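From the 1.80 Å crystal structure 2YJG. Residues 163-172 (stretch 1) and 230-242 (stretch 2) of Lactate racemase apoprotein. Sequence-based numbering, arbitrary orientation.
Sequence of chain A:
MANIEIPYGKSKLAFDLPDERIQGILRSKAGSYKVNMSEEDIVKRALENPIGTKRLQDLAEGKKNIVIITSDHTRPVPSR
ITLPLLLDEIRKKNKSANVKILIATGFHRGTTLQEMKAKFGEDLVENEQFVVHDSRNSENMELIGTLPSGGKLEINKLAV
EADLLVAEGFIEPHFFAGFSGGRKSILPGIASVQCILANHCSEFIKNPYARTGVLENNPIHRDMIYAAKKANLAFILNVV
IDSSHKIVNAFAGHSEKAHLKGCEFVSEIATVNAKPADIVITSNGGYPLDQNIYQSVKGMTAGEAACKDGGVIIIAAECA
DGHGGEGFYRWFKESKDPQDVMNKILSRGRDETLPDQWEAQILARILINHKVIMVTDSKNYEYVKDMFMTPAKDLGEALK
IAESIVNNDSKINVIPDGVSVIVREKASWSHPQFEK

Stretch 1, residues 163-172: DLLVAEGFIE
Stretch 2 230-242: KANLAFILNVVID

A single water closes each end of this parallel strand pair, continuing the ladder where direct backbone bonds stop. Water 1 accepts from Leu 165 N (2.8 Å) and donates to Asn 232 O (2.7 Å); water 2 donates to Ile 171 O (2.9 Å) and accepts from Ile 241 N (2.9 Å). Between them, the strands centred on Ala 167 and Leu 237 run in the same direction, 15° apart, in a register that pairs Ala 167 with Ile 236, Glu 168 with Leu 237, Gly 169 with Asn 238 and Phe 170 with Val 239 (CA-CA 4.5 to 4.8 Å).

The backbone is extended, with phi/psi mostly near -125/150, so the bonds fall on alternate residues: Leu 165, Ala 167, Gly 169 and Ile 171 in stretch 1, and Phe 235, Leu 237 and Val 239 in stretch 2, with Ala 234 the exception. Ala 234 N donates to Leu 165 O (2.9 Å), Ala 167 N to Phe 235 O (3.0 Å), Leu 237 N to Ala 167 O (3.0 Å), Val 239 N to Gly 169 O (3.0 Å) and Ile 171 N to Val 239 O (2.9 Å); the bond from Gly 169 N to Leu 237 O (3.0 Å) is weak, bent to 132°. Ala 234, at -99/-22, departs from the extended form, and Phe 235 N is buried without a partner. Asn 232, at positive phi (56/41), ends the preceding helix in a Schellman motif, just ahead of Leu 233.

Val 166 (t), Glu 168 (p), Phe 170 (p), Phe 235 (t), Leu 237 (t) and Val 239 (m) share one face. There Phe 170 CB meets Val 239 CG2 at 3.9 Å, while the buried Glu 168 carboxylate is hydrogen-bonded elsewhere in the structure. On the other face, Ala 167 CB lies 4.3 Å from Ile 236 CG2 (p, t); the end of Leu 233 (t, p) also comes in, its CD1 3.7 Å from Ala 167 CB. Gly 169, nearly fully extended at -179/-169, has no side chain; a CB there would crowd the side-chain amide of Asn 238 (m). Leu 165 (t, p), the residue most covered, points toward stretch 2, its CD2 4.2 Å from Ala 231 CB; Ile 171 (m, t) places CB 4.3 Å from Val 240 CG2. The contact buries 789 Å², both sides summed.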

ATOM      1  N   ASP A 163     -13.036   0.579  21.563  1.00 24.11           N
ATOM      2  CA  ASP A 163     -12.740   0.529  23.013  1.00 25.28           C
ATOM      3  C   ASP A 163     -11.951   1.702  23.493  1.00 23.71           C
ATOM      4  O   ASP A 163     -12.105   2.186  24.632  1.00 23.76           O
ATOM      5  CB  ASP A 163     -11.801  -0.655  23.274  1.00 26.76           C
ATOM      6  CG  ASP A 163     -12.505  -1.828  23.712  1.00 31.58           C
ATOM      7  OD1 ASP A 163     -13.772  -1.772  23.747  1.00 42.49           O
ATOM      8  OD2 ASP A 163     -11.813  -2.817  24.028  1.00 36.04           O
ATOM      9  N   LEU A 164     -11.033   2.144  22.644  1.00 20.98           N
ATOM     10  CA  LEU A 164     -10.283   3.346  22.925  1.00 19.37           C
ATOM     11  C   LEU A 164     -10.131   4.066  21.615  1.00 18.84           C
ATOM     12  O   LEU A 164      -9.768   3.455  20.578  1.00 19.09           O
ATOM     13  CB  LEU A 164      -8.941   2.998  23.530  1.00 19.73           C
ATOM     14  CG  LEU A 164      -7.993   4.118  23.903  1.00 19.80           C
ATOM     15  CD1 LEU A 164      -8.536   4.849  25.101  1.00 19.62           C
ATOM     16  CD2 LEU A 164      -6.528   3.605  24.101  1.00 21.71           C
ATOM     17  N   LEU A 165     -10.449   5.351  21.623  1.00 18.10           N
ATOM     18  CA  LEU A 165     -10.246   6.199  20.482  1.00 17.13           C
ATOM     19  C   LEU A 165      -9.162   7.223  20.752  1.00 17.59           C
ATOM     20  O   LEU A 165      -9.225   7.974  21.739  1.00 18.31           O
ATOM     21  CB  LEU A 165     -11.545   6.901  20.124  1.00 15.86           C
ATOM     22  CG  LEU A 165     -11.544   7.757  18.839  1.00 17.13           C
ATOM     23  CD1 LEU A 165     -11.178   6.900  17.535  1.00 16.31           C
ATOM     24  CD2 LEU A 165     -12.849   8.490  18.660  1.00 18.93           C
ATOM     25  N   VAL A 166      -8.189   7.256  19.837  1.00 16.97           N
ATOM     26  CA  VAL A 166      -7.019   8.101  19.910  1.00 16.42           C
ATOM     27  C   VAL A 166      -6.936   8.935  18.612  1.00 15.10           C
ATOM     28  O   VAL A 166      -7.417   8.498  17.562  1.00 14.98           O
ATOM     29  CB  VAL A 166      -5.744   7.198  20.056  1.00 18.24           C
ATOM     30  CG1 VAL A 166      -4.500   7.973  19.923  1.00 23.28           C
ATOM     31  CG2 VAL A 166      -5.747   6.540  21.390  1.00 20.91           C
ATOM     32  N   ALA A 167      -6.228  10.053  18.650  1.00 13.46           N
ATOM     33  CA  ALA A 167      -5.931  10.795  17.387  1.00 14.26           C
ATOM     34  C   ALA A 167      -4.559  11.411  17.411  1.00 14.33           C
ATOM     35  O   ALA A 167      -4.054  11.793  18.490  1.00 14.29           O
ATOM     36  CB  ALA A 167      -6.928  11.906  17.181  1.00 13.89           C
ATOM     37  N   GLU A 168      -3.981  11.547  16.218  1.00 14.23           N
ATOM     38  CA  GLU A 168      -2.804  12.317  16.051  1.00 14.85           C
ATOM     39  C   GLU A 168      -3.094  13.465  15.100  1.00 14.70           C
ATOM     40  O   GLU A 168      -4.113  13.498  14.395  1.00 16.50           O
ATOM     41  CB  GLU A 168      -1.630  11.495  15.578  1.00 15.16           C
ATOM     42  CG  GLU A 168      -1.747  10.902  14.185  1.00 17.52           C
ATOM     43  CD  GLU A 168      -0.390  10.584  13.548  1.00 22.68           C
ATOM     44  OE1 GLU A 168       0.644  10.701  14.248  1.00 25.52           O
ATOM     45  OE2 GLU A 168      -0.357  10.227  12.338  1.00 20.90           O
ATOM     46  N   GLY A 169      -2.207  14.443  15.101  1.00 13.65           N
ATOM     47  CA  GLY A 169      -2.440  15.647  14.288  1.00 12.66           C
ATOM     48  C   GLY A 169      -1.292  16.628  14.425  1.00 12.80           C
ATOM     49  O   GLY A 169      -0.259  16.310  15.027  1.00 12.99           O
ATOM     50  N   PHE A 170      -1.486  17.848  13.927  1.00 12.18           N
ATOM     51  CA  PHE A 170      -0.496  18.928  14.119  1.00 13.00           C
ATOM     52  C   PHE A 170      -1.233  20.250  14.398  1.00 12.66           C
ATOM     53  O   PHE A 170      -2.492  20.386  14.111  1.00 14.42           O
ATOM     54  CB  PHE A 170       0.425  19.059  12.902  1.00 13.52           C
ATOM     55  CG  PHE A 170      -0.169  19.776  11.783  1.00 15.62           C
ATOM     56  CD1 PHE A 170      -1.343  19.357  11.211  1.00 17.80           C
ATOM     57  CD2 PHE A 170       0.433  20.894  11.289  1.00 19.27           C
ATOM     58  CE1 PHE A 170      -1.909  20.093  10.211  1.00 22.98           C
ATOM     59  CE2 PHE A 170      -0.116  21.582  10.265  1.00 22.76           C
ATOM     60  CZ  PHE A 170      -1.284  21.179   9.743  1.00 23.75           C
ATOM     61  N   ILE A 171      -0.496  21.205  14.949  1.00 11.34           N
ATOM     62  CA  ILE A 171      -1.122  22.444  15.430  1.00 11.35           C
ATOM     63  C   ILE A 171      -0.510  23.648  14.735  1.00 10.87           C
ATOM     64  O   ILE A 171       0.715  23.843  14.820  1.00 11.39           O
ATOM     65  CB  ILE A 171      -0.980  22.609  16.959  1.00 11.94           C
ATOM     66  CG1 ILE A 171      -1.750  21.580  17.721  1.00 12.93           C
ATOM     67  CG2 ILE A 171      -1.490  24.023  17.344  1.00 13.78           C
ATOM     68  CD1 ILE A 171      -1.371  21.442  19.207  1.00 11.96           C
ATOM     69  N   GLU A 172      -1.302  24.461  14.036  1.00 10.07           N
ATOM     70  CA  GLU A 172      -0.813  25.692  13.396  1.00 11.96           C
ATOM     71  C   GLU A 172      -2.041  26.622  13.392  1.00 11.45           C
ATOM     72  O   GLU A 172      -3.168  26.161  13.611  1.00 11.08           O
ATOM     73  CB  GLU A 172      -0.329  25.465  11.962  1.00 14.27           C
ATOM     74  CG  GLU A 172      -1.491  25.127  10.977  1.00 14.91           C
ATOM     75  CD  GLU A 172      -1.020  24.796   9.555  1.00 20.91           C
ATOM     76  OE1 GLU A 172       0.216  24.684   9.316  1.00 15.80           O
ATOM     77  OE2 GLU A 172      -1.928  24.621   8.696  1.00 19.69           O
ATOM     78  N   LYS A 230     -18.234  13.815  22.748  1.00 23.61           N
ATOM     79  CA  LYS A 230     -19.271  12.840  22.458  1.00 23.21           C
ATOM     80  C   LYS A 230     -18.711  11.616  21.743  1.00 22.39           C
ATOM     81  O   LYS A 230     -19.321  10.551  21.794  1.00 21.70           O
ATOM     82  CB  LYS A 230     -20.362  13.392  21.523  1.00 24.99           C
ATOM     83  CG  LYS A 230     -21.400  14.362  22.090  1.00 28.44           C
ATOM     84  CD  LYS A 230     -22.135  13.816  23.309  1.00 31.19           C
ATOM     85  CE  LYS A 230     -23.474  13.165  23.024  1.00 35.57           C
ATOM     86  NZ  LYS A 230     -24.210  13.066  24.315  1.00 36.31           N
ATOM     87  N   ALA A 231     -17.609  11.808  21.019  1.00 19.79           N
ATOM     88  CA  ALA A 231     -16.876  10.704  20.386  1.00 19.82           C
ATOM     89  C   ALA A 231     -15.999   9.902  21.322  1.00 17.87           C
ATOM     90  O   ALA A 231     -15.383   8.928  20.850  1.00 18.87           O
ATOM     91  CB  ALA A 231     -15.986  11.267  19.257  1.00 18.23           C
ATOM     92  N   ASN A 232     -15.841  10.370  22.564  1.00 17.67           N
ATOM     93  CA  ASN A 232     -14.928   9.791  23.583  1.00 18.68           C
ATOM     94  C   ASN A 232     -13.466   9.708  23.073  1.00 17.05           C
ATOM     95  O   ASN A 232     -12.754   8.754  23.325  1.00 15.75           O
ATOM     96  CB  ASN A 232     -15.433   8.399  24.087  1.00 19.46           C
ATOM     97  CG  ASN A 232     -16.868   8.466  24.704  1.00 22.45           C
ATOM     98  OD1 ASN A 232     -17.844   7.866  24.192  1.00 27.02           O
ATOM     99  ND2 ASN A 232     -16.987   9.242  25.768  1.00 23.44           N
ATOM    100  N   LEU A 233     -13.024  10.758  22.381  1.00 16.55           N
ATOM    101  CA  LEU A 233     -11.605  10.949  22.103  1.00 17.14           C
ATOM    102  C   LEU A 233     -10.823  11.050  23.404  1.00 18.26           C
ATOM    103  O   LEU A 233     -10.881  12.043  24.149  1.00 19.10           O
ATOM    104  CB  LEU A 233     -11.388  12.198  21.181  1.00 16.20           C
ATOM    105  CG  LEU A 233      -9.967  12.515  20.721  1.00 15.21           C
ATOM    106  CD1 LEU A 233      -9.360  11.332  19.909  1.00 15.79           C
ATOM    107  CD2 LEU A 233      -9.921  13.828  19.874  1.00 15.23           C
ATOM    108  N   ALA A 234     -10.049  10.010  23.673  1.00 19.00           N
ATOM    109  CA  ALA A 234      -9.442   9.782  24.983  1.00 18.69           C
ATOM    110  C   ALA A 234      -7.984  10.222  25.102  1.00 18.02           C
ATOM    111  O   ALA A 234      -7.458  10.474  26.191  1.00 16.01           O
ATOM    112  CB  ALA A 234      -9.562   8.284  25.308  1.00 19.26           C
ATOM    113  N   PHE A 235      -7.307  10.334  23.976  1.00 18.11           N
ATOM    114  CA  PHE A 235      -5.887  10.688  23.949  1.00 17.01           C
ATOM    115  C   PHE A 235      -5.553  11.239  22.551  1.00 17.76           C
ATOM    116  O   PHE A 235      -6.028  10.688  21.531  1.00 16.39           O
ATOM    117  CB  PHE A 235      -5.044   9.437  24.232  1.00 16.76           C
ATOM    118  CG  PHE A 235      -3.600   9.695  24.484  1.00 15.89           C
ATOM    119  CD1 PHE A 235      -2.683   9.738  23.442  1.00 15.64           C
ATOM    120  CD2 PHE A 235      -3.127   9.824  25.779  1.00 16.95           C
ATOM    121  CE1 PHE A 235      -1.351   9.949  23.707  1.00 14.38           C
ATOM    122  CE2 PHE A 235      -1.835  10.023  26.023  1.00 18.90           C
ATOM    123  CZ  PHE A 235      -0.937  10.048  24.996  1.00 16.76           C
ATOM    124  N   ILE A 236      -4.731  12.300  22.542  1.00 16.10           N
ATOM    125  CA  ILE A 236      -4.137  12.834  21.313  1.00 14.44           C
ATOM    126  C   ILE A 236      -2.595  12.946  21.388  1.00 13.85           C
ATOM    127  O   ILE A 236      -1.994  12.985  22.506  1.00 15.31           O
ATOM    128  CB  ILE A 236      -4.767  14.181  20.928  1.00 14.10           C
ATOM    129  CG1 ILE A 236      -4.254  15.309  21.837  1.00 14.88           C
ATOM    130  CG2 ILE A 236      -6.341  14.069  20.878  1.00 15.60           C
ATOM    131  CD1 ILE A 236      -4.652  16.749  21.314  1.00 14.03           C
ATOM    132  N   LEU A 237      -1.949  12.937  20.219  1.00 12.45           N
ATOM    133  CA  LEU A 237      -0.527  13.315  20.089  1.00 13.12           C
ATOM    134  C   LEU A 237      -0.614  14.344  18.996  1.00 13.81           C
ATOM    135  O   LEU A 237      -1.060  14.032  17.888  1.00 14.88           O
ATOM    136  CB  LEU A 237       0.364  12.144  19.681  1.00 12.16           C
ATOM    137  CG  LEU A 237       1.736  12.555  19.139  1.00 16.45           C
ATOM    138  CD1 LEU A 237       2.557  13.197  20.262  1.00 12.42           C
ATOM    139  CD2 LEU A 237       2.511  11.468  18.431  1.00 18.57           C
ATOM    140  N   ASN A 238      -0.288  15.582  19.310  1.00 13.87           N
ATOM    141  CA  ASN A 238      -0.226  16.631  18.259  1.00 14.67           C
ATOM    142  C   ASN A 238       1.182  17.236  18.199  1.00 14.62           C
ATOM    143  O   ASN A 238       1.729  17.583  19.233  1.00 15.81           O
ATOM    144  CB  ASN A 238      -1.215  17.758  18.542  1.00 15.44           C
ATOM    145  CG  ASN A 238      -2.633  17.455  18.133  1.00 16.88           C
ATOM    146  OD1 ASN A 238      -3.010  16.339  17.736  1.00 19.35           O
ATOM    147  ND2 ASN A 238      -3.445  18.463  18.255  1.00 10.69           N
ATOM    148  N   VAL A 239       1.738  17.355  17.007  1.00 14.58           N
ATOM    149  CA  VAL A 239       3.036  17.928  16.798  1.00 14.89           C
ATOM    150  C   VAL A 239       2.927  19.375  16.306  1.00 14.75           C
ATOM    151  O   VAL A 239       1.879  19.843  15.854  1.00 15.27           O
ATOM    152  CB  VAL A 239       3.906  17.093  15.846  1.00 14.24           C
ATOM    153  CG1 VAL A 239       4.326  15.740  16.473  1.00 15.20           C
ATOM    154  CG2 VAL A 239       3.264  16.896  14.472  1.00 13.61           C
ATOM    155  N   VAL A 240       4.025  20.080  16.487  1.00 15.21           N
ATOM    156  CA  VAL A 240       4.220  21.386  15.905  1.00 14.62           C
ATOM    157  C   VAL A 240       5.420  21.194  15.002  1.00 15.57           C
ATOM    158  O   VAL A 240       6.438  20.648  15.404  1.00 14.66           O
ATOM    159  CB  VAL A 240       4.449  22.431  16.926  1.00 14.45           C
ATOM    160  CG1 VAL A 240       4.769  23.748  16.223  1.00 14.88           C
ATOM    161  CG2 VAL A 240       3.205  22.577  17.856  1.00  9.92           C
ATOM    162  N   ILE A 241       5.303  21.655  13.772  1.00 16.38           N
ATOM    163  CA  ILE A 241       6.311  21.390  12.778  1.00 16.98           C
ATOM    164  C   ILE A 241       6.771  22.729  12.158  1.00 20.11           C
ATOM    165  O   ILE A 241       6.019  23.703  12.145  1.00 20.41           O
ATOM    166  CB  ILE A 241       5.801  20.379  11.687  1.00 17.73           C
ATOM    167  CG1 ILE A 241       4.590  20.934  10.914  1.00 18.49           C
ATOM    168  CG2 ILE A 241       5.410  19.027  12.297  1.00 18.69           C
ATOM    169  CD1 ILE A 241       4.125  20.115   9.583  1.00 20.57           C
ATOM    170  N   ASP A 242       8.005  22.754  11.659  1.00 22.22           N
ATOM    171  CA  ASP A 242       8.547  23.936  11.002  1.00 25.18           C
ATOM    172  C   ASP A 242       8.202  23.933   9.518  1.00 25.78           C
ATOM    173  O   ASP A 242       7.507  23.035   9.039  1.00 24.81           O
ATOM    174  CB  ASP A 242      10.065  24.066  11.291  1.00 24.36           C
ATOM    175  CG  ASP A 242      10.918  22.978  10.647  1.00 26.30           C
ATOM    176  OD1 ASP A 242      10.442  22.222   9.789  1.00 26.27           O
ATOM    177  OD2 ASP A 242      12.121  22.861  11.028  1.00 24.62           O
TER
HETATM  178  O   HOH W   1     -12.096   6.223  23.768  1.00 16.26           O
HETATM  179  O   HOH W   2       2.790  22.836  12.990  1.00 18.87           O